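Local structure of lipolytic protein G-D-S-L family (Veillonella parvula DSM 2008, 4RW0) at residues I7-S12 with T39-D44; R15-P20 with E163-E168; I70-G75 with K94-A99. The protein probably hydrolyses ester bonds of lipid or other acyl substrates as a GDSL-type SGNH hydrolase. All coordinates share one frame; numbering follows the deposited sequence.

Interaction 1 (I7-S12 with T39-D44); sequences ICFGDS and TNYGED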
loop_
_atom_site.group_PDB
_atom_site.type_symbol
_atom_site.label_atom_id
_atom_site.label_comp_id
_atom_site.label_asym_id
_atom_site.label_seq_id
_atom_site.Cartn_x
_atom_site.Cartn_y
_atom_site.Cartn_z
ATOM N N ILE A 7 -8.582 2.539 -7.370
ATOM C CA ILE A 7 -9.259 2.043 -6.144
ATOM C C ILE A 7 -8.126 1.579 -5.217
ATOM O O ILE A 7 -7.302 0.773 -5.638
ATOM C CB ILE A 7 -10.140 0.806 -6.477
ATOM C CG1 ILE A 7 -11.200 1.153 -7.457
ATOM C CG2 ILE A 7 -10.840 0.313 -5.237
ATOM C CD1 ILE A 7 -12.120 2.290 -6.998
ATOM N N CYS A 8 -8.039 2.121 -3.993
ATOM C CA CYS A 8 -6.990 1.791 -3.055
ATOM C C CYS A 8 -7.476 1.027 -1.841
ATOM O O CYS A 8 -8.349 1.512 -1.074
ATOM C CB CYS A 8 -6.227 3.064 -2.566
ATOM S SG CYS A 8 -5.743 4.122 -3.984
ATOM N N PHE A 9 -6.863 -0.133 -1.603
ATOM C CA PHE A 9 -7.128 -0.954 -0.417
ATOM C C PHE A 9 -5.889 -1.102 0.423
ATOM O O PHE A 9 -4.739 -1.117 -0.108
ATOM C CB PHE A 9 -7.518 -2.375 -0.862
ATOM C CG PHE A 9 -8.817 -2.456 -1.623
ATOM C CD1 PHE A 9 -9.999 -2.469 -0.987
ATOM C CD2 PHE A 9 -8.831 -2.463 -2.996
ATOM C CE1 PHE A 9 -11.215 -2.521 -1.687
ATOM C CE2 PHE A 9 -10.004 -2.575 -3.701
ATOM C CZ PHE A 9 -11.210 -2.580 -3.046
ATOM N N GLY A 10 -6.128 -1.257 1.728
ATOM C CA GLY A 10 -5.095 -1.472 2.720
ATOM C C GLY A 10 -5.517 -1.138 4.134
ATOM O O GLY A 10 -6.694 -1.136 4.447
ATOM N N ASP A 11 -4.536 -0.863 4.990
ATOM C CA ASP A 11 -4.787 -0.652 6.345
ATOM C C ASP A 11 -4.703 0.884 6.700
ATOM O O ASP A 11 -4.970 1.739 5.885
ATOM C CB ASP A 11 -3.881 -1.536 7.158
ATOM C CG ASP A 11 -2.374 -1.189 6.955
ATOM O OD1 ASP A 11 -2.036 -0.060 6.431
ATOM O OD2 ASP A 11 -1.557 -2.129 7.182
ATOM N N SER A 12 -4.329 1.205 7.908
ATOM C CA SER A 12 -4.313 2.625 8.328
ATOM C C SER A 12 -3.252 3.446 7.635
ATOM O O SER A 12 -3.384 4.645 7.515
ATOM C CB SER A 12 -4.187 2.668 9.832
ATOM O OG SER A 12 -2.940 2.094 10.083
ATOM N N THR A 39 -10.162 6.506 -5.011
ATOM C CA THR A 39 -11.071 6.207 -3.930
ATOM C C THR A 39 -10.354 5.367 -2.895
ATOM O O THR A 39 -9.779 4.311 -3.203
ATOM C CB THR A 39 -12.339 5.505 -4.446
ATOM O OG1 THR A 39 -12.883 6.275 -5.480
ATOM C CG2 THR A 39 -13.340 5.345 -3.323
ATOM N N ASN A 40 -10.394 5.812 -1.638
ATOM C CA ASN A 40 -9.707 5.142 -0.557
ATOM C C ASN A 40 -10.597 4.164 0.207
ATOM O O ASN A 40 -11.470 4.575 0.881
ATOM C CB ASN A 40 -9.160 6.162 0.403
ATOM C CG ASN A 40 -7.956 5.674 1.183
ATOM O OD1 ASN A 40 -7.842 4.499 1.539
ATOM N ND2 ASN A 40 -7.029 6.641 1.515
ATOM N N TYR A 41 -10.317 2.880 0.096
ATOM C CA TYR A 41 -11.001 1.805 0.854
ATOM C C TYR A 41 -10.174 1.313 2.016
ATOM O O TYR A 41 -10.450 0.286 2.656
ATOM C CB TYR A 41 -11.358 0.657 -0.104
ATOM C CG TYR A 41 -12.446 0.918 -1.049
ATOM C CD1 TYR A 41 -12.240 1.655 -2.187
ATOM C CD2 TYR A 41 -13.736 0.388 -0.842
ATOM C CE1 TYR A 41 -13.269 1.912 -3.072
ATOM C CE2 TYR A 41 -14.796 0.631 -1.742
ATOM C CZ TYR A 41 -14.549 1.375 -2.854
ATOM O OH TYR A 41 -15.503 1.728 -3.745
ATOM N N GLY A 42 -9.124 2.069 2.370
ATOM C CA GLY A 42 -8.286 1.681 3.428
ATOM C C GLY A 42 -9.059 1.612 4.723
ATOM O O GLY A 42 -9.956 2.430 4.974
ATOM N N GLU A 43 -8.611 0.777 5.636
ATOM C CA GLU A 43 -9.372 0.569 6.892
ATOM C C GLU A 43 -8.380 0.396 8.022
ATOM O O GLU A 43 -7.513 -0.478 8.005
ATOM C CB GLU A 43 -10.258 -0.669 6.773
ATOM C CG GLU A 43 -10.991 -1.055 8.048
ATOM C CD GLU A 43 -11.547 -2.517 7.961
ATOM O OE1 GLU A 43 -12.083 -2.925 6.893
ATOM O OE2 GLU A 43 -11.374 -3.290 8.940
ATOM N N ASP A 44 -8.519 1.227 9.028
ATOM C CA ASP A 44 -7.635 1.159 10.138
ATOM C C ASP A 44 -7.734 -0.174 10.875
ATOM O O ASP A 44 -8.807 -0.679 11.090
ATOM C CB ASP A 44 -7.958 2.272 11.166
ATOM C CG ASP A 44 -7.681 3.702 10.646
ATOM O OD1 ASP A 44 -7.076 3.878 9.583
ATOM O OD2 ASP A 44 -8.073 4.693 11.340
HETATM O O HOH W 1 -8.971 -2.161 2.862
#

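Interaction 2 (R15-P20 with E163-E168); sequences RGYDVP and EVHPNE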
loop_
_atom_site.group_PDB
_atom_site.type_symbol
_atom_site.label_atom_id
_atom_site.label_comp_id
_atom_site.label_asym_id
_atom_site.label_seq_id
_atom_site.Cartn_x
_atom_site.Cartn_y
_atom_site.Cartn_z
ATOM N N ARG A 15 -5.092 4.361 4.577
ATOM C CA ARG A 15 -6.214 5.286 4.959
ATOM C C ARG A 15 -5.619 6.699 5.283
ATOM O O ARG A 15 -6.194 7.709 4.934
ATOM C CB ARG A 15 -6.936 4.779 6.184
ATOM C CG ARG A 15 -8.377 5.201 6.318
ATOM C CD ARG A 15 -8.508 6.469 7.090
ATOM N NE ARG A 15 -8.173 6.378 8.520
ATOM C CZ ARG A 15 -7.928 7.465 9.270
ATOM N NH1 ARG A 15 -7.990 8.695 8.761
ATOM N NH2 ARG A 15 -7.575 7.353 10.532
ATOM N N GLY A 16 -4.450 6.747 5.889
ATOM C CA GLY A 16 -3.831 8.016 6.315
ATOM C C GLY A 16 -3.975 8.408 7.789
ATOM O O GLY A 16 -4.269 9.548 8.103
ATOM N N TYR A 17 -3.793 7.438 8.671
ATOM C CA TYR A 17 -3.813 7.637 10.064
ATOM C C TYR A 17 -2.436 8.212 10.398
ATOM O O TYR A 17 -1.370 7.607 10.012
ATOM C CB TYR A 17 -4.009 6.304 10.812
ATOM C CG TYR A 17 -4.039 6.400 12.325
ATOM C CD1 TYR A 17 -5.232 6.603 13.005
ATOM C CD2 TYR A 17 -2.886 6.269 13.063
ATOM C CE1 TYR A 17 -5.255 6.680 14.390
ATOM C CE2 TYR A 17 -2.889 6.369 14.450
ATOM C CZ TYR A 17 -4.079 6.566 15.092
ATOM O OH TYR A 17 -4.104 6.678 16.441
ATOM N N ASP A 18 -2.381 9.315 11.104
ATOM C CA ASP A 18 -3.467 10.042 11.783
ATOM C C ASP A 18 -3.271 11.594 11.481
ATOM O O ASP A 18 -2.791 12.374 12.284
ATOM C CB ASP A 18 -3.201 9.834 13.285
ATOM C CG ASP A 18 -4.169 10.583 14.162
ATOM O OD1 ASP A 18 -5.272 10.900 13.661
ATOM O OD2 ASP A 18 -3.820 10.868 15.324
ATOM N N VAL A 19 -3.495 11.986 10.260
ATOM C CA VAL A 19 -3.235 13.331 9.813
ATOM C C VAL A 19 -4.559 13.806 9.195
ATOM O O VAL A 19 -5.454 12.984 8.920
ATOM C CB VAL A 19 -2.113 13.362 8.785
ATOM C CG1 VAL A 19 -0.810 12.843 9.400
ATOM C CG2 VAL A 19 -2.483 12.524 7.542
ATOM N N PRO A 20 -4.708 15.109 9.016
ATOM C CA PRO A 20 -5.977 15.596 8.456
ATOM C C PRO A 20 -6.285 15.046 7.075
ATOM O O PRO A 20 -5.395 14.724 6.284
ATOM C CB PRO A 20 -5.794 17.128 8.432
ATOM C CG PRO A 20 -4.802 17.404 9.547
ATOM C CD PRO A 20 -3.819 16.229 9.453
ATOM N N GLU A 163 5.716 3.630 16.190
ATOM C CA GLU A 163 6.317 2.379 15.727
ATOM C C GLU A 163 6.052 2.031 14.289
ATOM O O GLU A 163 6.900 1.387 13.681
ATOM C CB GLU A 163 5.939 1.220 16.673
ATOM C CG GLU A 163 4.479 0.987 16.821
ATOM C CD GLU A 163 4.153 -0.404 17.395
ATOM O OE1 GLU A 163 2.947 -0.789 17.405
ATOM O OE2 GLU A 163 5.103 -1.148 17.740
ATOM N N VAL A 164 4.903 2.436 13.711
ATOM C CA VAL A 164 4.679 2.190 12.272
ATOM C C VAL A 164 4.113 3.345 11.438
ATOM O O VAL A 164 4.323 3.420 10.224
ATOM C CB VAL A 164 3.762 0.953 12.006
ATOM C CG1 VAL A 164 4.453 -0.303 12.499
ATOM C CG2 VAL A 164 2.385 1.097 12.655
ATOM N N HIS A 165 3.381 4.229 12.073
ATOM C CA HIS A 165 2.659 5.268 11.312
ATOM C C HIS A 165 3.533 6.418 10.876
ATOM O O HIS A 165 4.215 7.020 11.717
ATOM C CB HIS A 165 1.482 5.802 12.114
ATOM C CG HIS A 165 0.381 4.811 12.213
ATOM N ND1 HIS A 165 -0.031 4.290 13.410
ATOM C CD2 HIS A 165 -0.323 4.171 11.254
ATOM C CE1 HIS A 165 -0.961 3.373 13.188
ATOM N NE2 HIS A 165 -1.146 3.282 11.892
ATOM N N PRO A 166 3.505 6.716 9.578
ATOM C CA PRO A 166 4.156 7.907 9.117
ATOM C C PRO A 166 3.572 9.160 9.746
ATOM O O PRO A 166 2.391 9.182 10.135
ATOM C CB PRO A 166 3.942 7.868 7.594
ATOM C CG PRO A 166 3.653 6.418 7.275
ATOM C CD PRO A 166 2.866 5.951 8.476
ATOM N N ASN A 167 4.383 10.201 9.916
ATOM C CA ASN A 167 3.849 11.541 10.174
ATOM C C ASN A 167 3.586 12.240 8.804
ATOM O O ASN A 167 3.767 11.631 7.787
ATOM C CB ASN A 167 4.803 12.343 11.081
ATOM C CG ASN A 167 6.109 12.637 10.406
ATOM O OD1 ASN A 167 6.215 12.672 9.170
ATOM N ND2 ASN A 167 7.130 12.885 11.211
ATOM N N GLU A 168 3.192 13.527 8.800
ATOM C CA GLU A 168 2.868 14.248 7.555
ATOM C C GLU A 168 4.011 14.273 6.597
ATOM O O GLU A 168 3.810 14.223 5.398
ATOM C CB GLU A 168 2.446 15.682 7.838
ATOM C CG GLU A 168 0.973 15.848 8.284
ATOM C CD GLU A 168 0.515 17.304 8.332
ATOM O OE1 GLU A 168 0.801 18.115 7.382
ATOM O OE2 GLU A 168 -0.207 17.671 9.296
HETATM O O HOH W 2 0.424 9.788 12.051
#

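Interaction 3 (I70-G75 with K94-A99); sequences IFLMCG and KAIELA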
loop_
_atom_site.group_PDB
_atom_site.type_symbol
_atom_site.label_atom_id
_atom_site.label_comp_id
_atom_site.label_asym_id
_atom_site.label_seq_id
_atom_site.Cartn_x
_atom_site.Cartn_y
_atom_site.Cartn_z
ATOM N N ILE A 70 -6.054 -0.901 -9.463
ATOM C CA ILE A 70 -6.358 -1.277 -8.097
ATOM C C ILE A 70 -5.049 -1.337 -7.338
ATOM O O ILE A 70 -4.188 -2.185 -7.592
ATOM C CB ILE A 70 -7.098 -2.598 -8.005
ATOM C CG1 ILE A 70 -8.348 -2.533 -8.822
ATOM C CG2 ILE A 70 -7.400 -2.992 -6.562
ATOM C CD1 ILE A 70 -8.960 -3.841 -9.113
ATOM N N PHE A 71 -4.901 -0.434 -6.368
ATOM C CA PHE A 71 -3.733 -0.449 -5.513
ATOM C C PHE A 71 -3.987 -1.293 -4.252
ATOM O O PHE A 71 -5.038 -1.166 -3.686
ATOM C CB PHE A 71 -3.400 1.012 -5.105
ATOM C CG PHE A 71 -2.360 1.088 -3.981
ATOM C CD1 PHE A 71 -0.997 1.081 -4.292
ATOM C CD2 PHE A 71 -2.719 1.011 -2.660
ATOM C CE1 PHE A 71 -0.054 1.113 -3.315
ATOM C CE2 PHE A 71 -1.736 1.027 -1.655
ATOM C CZ PHE A 71 -0.396 1.048 -2.010
ATOM N N LEU A 72 -3.067 -2.144 -3.830
ATOM C CA LEU A 72 -3.188 -2.959 -2.651
ATOM C C LEU A 72 -1.890 -2.848 -1.826
ATOM O O LEU A 72 -0.773 -2.948 -2.337
ATOM C CB LEU A 72 -3.249 -4.459 -3.002
ATOM C CG LEU A 72 -4.229 -4.838 -4.036
ATOM C CD1 LEU A 72 -4.090 -6.312 -4.343
ATOM C CD2 LEU A 72 -5.584 -4.509 -3.441
HETATM N N MSE A 73 -2.057 -2.782 -0.541
HETATM C CA MSE A 73 -0.913 -2.859 0.372
HETATM C C MSE A 73 -1.377 -3.221 1.752
HETATM O O MSE A 73 -2.277 -2.534 2.324
HETATM C CB MSE A 73 -0.177 -1.479 0.376
HETATM C CG MSE A 73 0.926 -1.547 1.381
HETATM SE SE MSE A 73 2.019 0.158 1.352
HETATM C CE MSE A 73 0.700 1.533 1.960
ATOM N N CYS A 74 -0.800 -4.257 2.384
ATOM C CA CYS A 74 -1.251 -4.646 3.717
ATOM C C CYS A 74 -0.249 -5.607 4.382
ATOM O O CYS A 74 0.696 -6.050 3.760
ATOM C CB CYS A 74 -2.633 -5.319 3.600
ATOM S SG CYS A 74 -3.699 -5.077 5.031
ATOM N N GLY A 75 -0.457 -5.914 5.643
ATOM C CA GLY A 75 0.316 -6.958 6.314
ATOM C C GLY A 75 0.971 -6.552 7.573
ATOM O O GLY A 75 1.237 -7.386 8.441
ATOM N N LYS A 94 -3.193 -13.973 -2.937
ATOM C CA LYS A 94 -4.626 -14.202 -3.098
ATOM C C LYS A 94 -5.381 -12.917 -3.367
ATOM O O LYS A 94 -6.173 -12.793 -4.294
ATOM C CB LYS A 94 -5.168 -14.844 -1.836
ATOM C CG LYS A 94 -5.040 -16.346 -1.914
ATOM C CD LYS A 94 -5.058 -17.067 -0.556
ATOM C CE LYS A 94 -6.305 -16.859 0.292
ATOM N NZ LYS A 94 -6.234 -17.687 1.535
ATOM N N ALA A 95 -5.028 -11.898 -2.618
ATOM C CA ALA A 95 -5.611 -10.577 -2.864
ATOM C C ALA A 95 -5.297 -10.056 -4.247
ATOM O O ALA A 95 -6.198 -9.512 -4.923
ATOM C CB ALA A 95 -5.155 -9.616 -1.786
ATOM N N ILE A 96 -4.050 -10.251 -4.685
ATOM C CA ILE A 96 -3.611 -9.756 -5.962
ATOM C C ILE A 96 -4.317 -10.478 -7.098
ATOM O O ILE A 96 -4.744 -9.858 -8.086
ATOM C CB ILE A 96 -2.068 -9.893 -6.103
ATOM C CG1 ILE A 96 -1.306 -8.980 -5.128
ATOM C CG2 ILE A 96 -1.619 -9.653 -7.531
ATOM C CD1 ILE A 96 0.149 -9.377 -4.900
ATOM N N GLU A 97 -4.491 -11.784 -6.940
ATOM C CA GLU A 97 -5.228 -12.614 -7.987
ATOM C C GLU A 97 -6.680 -12.222 -8.060
ATOM O O GLU A 97 -7.224 -12.020 -9.155
ATOM C CB GLU A 97 -5.098 -14.086 -7.665
ATOM C CG GLU A 97 -3.661 -14.568 -7.777
ATOM C CD GLU A 97 -3.435 -16.011 -7.273
ATOM O OE1 GLU A 97 -4.285 -16.591 -6.520
ATOM O OE2 GLU A 97 -2.359 -16.549 -7.635
ATOM N N LEU A 98 -7.287 -11.988 -6.900
ATOM C CA LEU A 98 -8.660 -11.511 -6.882
ATOM C C LEU A 98 -8.808 -10.153 -7.519
ATOM O O LEU A 98 -9.592 -9.969 -8.456
ATOM C CB LEU A 98 -9.191 -11.520 -5.448
ATOM C CG LEU A 98 -10.572 -10.889 -5.273
ATOM C CD1 LEU A 98 -11.619 -11.680 -6.089
ATOM C CD2 LEU A 98 -10.923 -10.766 -3.785
ATOM N N ALA A 99 -8.000 -9.157 -7.085
ATOM C CA ALA A 99 -8.129 -7.832 -7.666
ATOM C C ALA A 99 -7.862 -7.812 -9.164
ATOM O O ALA A 99 -8.461 -7.023 -9.904
ATOM C CB ALA A 99 -7.170 -6.857 -6.910
#

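Interaction 1 (I7-S12 with T39-D44)
I7 and C8 run parallel to T39 and N40, joining the edge strand 36-40 to strand 4-10 in the central sheet of the SGNH hydrolase fold. Beyond them the chains continue into the GDS motif, G10 to S12, and into the turn around G42. The strand end is tightly packed. C8 N donates to T39 O at 2.9 Å in a nearly straight bond (168°), and C8 O receives Y41 N at 2.7 Å, so T39 and Y41 between them engage both polar backbone atoms of C8. Y41 holds CG anti to its carbonyl carbon (chi1 -72°), and its side chain runs beside that of F9, the ring planes oblique, with F9 CZ over one face of Y41, offset toward the rim. F9 CD1 comes within 3.5 Å of Y41 CB, and I7 CG2 within 3.6 Å of Y41 CD1. W58 of helix 48-59 meets Y41 edge-to-face, and M51 and I55 of the same helix lie against F9.

The loop end is more open to solvent. Water 1 accepts from G10 N and donates to Y41 O, bridging the two backbones where the strand pairing stops. E43 N still reaches G10 O at 3.0 Å, tilted 35° from the carbonyl plane, while the exposed E43 bonds through OE1 to N54 ND2. N40 OD1 accepts from G42 N in an Asx turn; a CB on G42 would collide with this oxygen. By family resemblance S12 is probably the nucleophile. S12 OG bonds to H165, and D44, salt-bridged through OD2 to R15, sets OD1 3.1 Å from S12 CB.

Interaction 2 (R15-P20 with E163-E168)
An edge-to-face aromatic contact between Y17 and H165, continued by V19 packing on E168 CG and P20 CD lying near E168 OE2, joins two surface loops: the one after helix 12-15 and the one leading into helix 168-182. Y17 CD2 stands 3.4 Å above the H165 imidazole plane, over its centre, with the two rings inclined at 54°. Y17 CG is anti to the backbone N (chi1 180°), which places it where the ring can meet the histidine. V164 CG2 lies over the centre of the opposite imidazole face, 4.0 Å from its plane, so the H165 ring is sandwiched. Its NE2 bonds to S12 OG. An alanine in place of H165 would probably leave S12 OG without this partner and the Y17 edge without the flat surface it rests on.

Between the loops, water 2 accepts from D18 N and donates to P166 O at 2.8 Å, linking backbones that do not bond directly. The peptide before D18 is cis, and D18 CB sits over the centre of one face of the Y17 ring. Farther along, V19 CG1 packs on E168 CG at 3.7 Å, and the carboxylate of E168 forms a salt bridge to R23. A histidine late in the chain, bonded to the serine of the GDS motif, is characteristic of the SGNH hydrolase active site, where it probably acts as the general base.

Interaction 3 (I70-G75 with K94-A99)
L72 keeps CG anti to its own carbonyl carbon (chi1 -50°), and its CD1 is anti to CA (chi2 176°), an extended shape that carries this methyl to I96 and A99 of the helix. I70 likewise has CG1 anti to the carbonyl carbon, which leaves CG2 anti to the backbone N and beside A99. This is the strand-helix half of a beta-alpha-beta crossover in the alpha/beta SGNH hydrolase fold: strand 69-73 leads by way of helix 85-100 to the adjacent parallel strand 104-108. The short segments 70-73 and 94-99 run nearly antiparallel (171°), with their axes 9.7 Å apart.

I70 and L72 point toward the helix, whereas F71 on the other face of the sheet meets W25 edge-to-face. Two alanines, A95 and A99, let L72 CD1 come close to the helix backbone: it lies 3.8 Å from I96 CA, 3.9 Å from A95 O and 4.0 Å from A99 CB. I96 brings its CG1 alongside the same methyl at 3.9 Å. The helix supplies its own polar bonds, with A99 N donating to A95 O, so that this oxygen is already engaged where L72 passes it.

All five touching residues are buried, and the contact between the two segments is apolar. Around it, V105 of strand 104-108 lies against both L72 and A99, and I107 against I96, so the crossover closes on its second strand. Helix 48-59 adds W58 on I70 and I55 on L72. At the far end of the contact I70 CG2 rests on A99 CB at 3.9 Å, while the other branch of I70 brings CD1 to 3.3 Å from A99 O.

Overall arrangement
Interactions 1 and 3 meet in the central sheet, where strands 4-10 and 69-73 are neighbours: I7 and F9 exchange backbone hydrogen bonds with F71, and F9 packs against L72. Interaction 3 is wholly buried and apolar, strand against helix. Interaction 1 is mixed, with strand pairing and aromatic packing giving way to a partly hydrated loop. Interaction 2 lies at the surface and relies on a ring contact and a bridging water. It joins interaction 1 through the S12-H165 hydrogen bond and the D44-R15 salt bridge, both at what is probably the active-site end of the fold. Interactions 2 and 3 do not touch; their centres are about 21 Å apart, on opposite sides of the chain's centre.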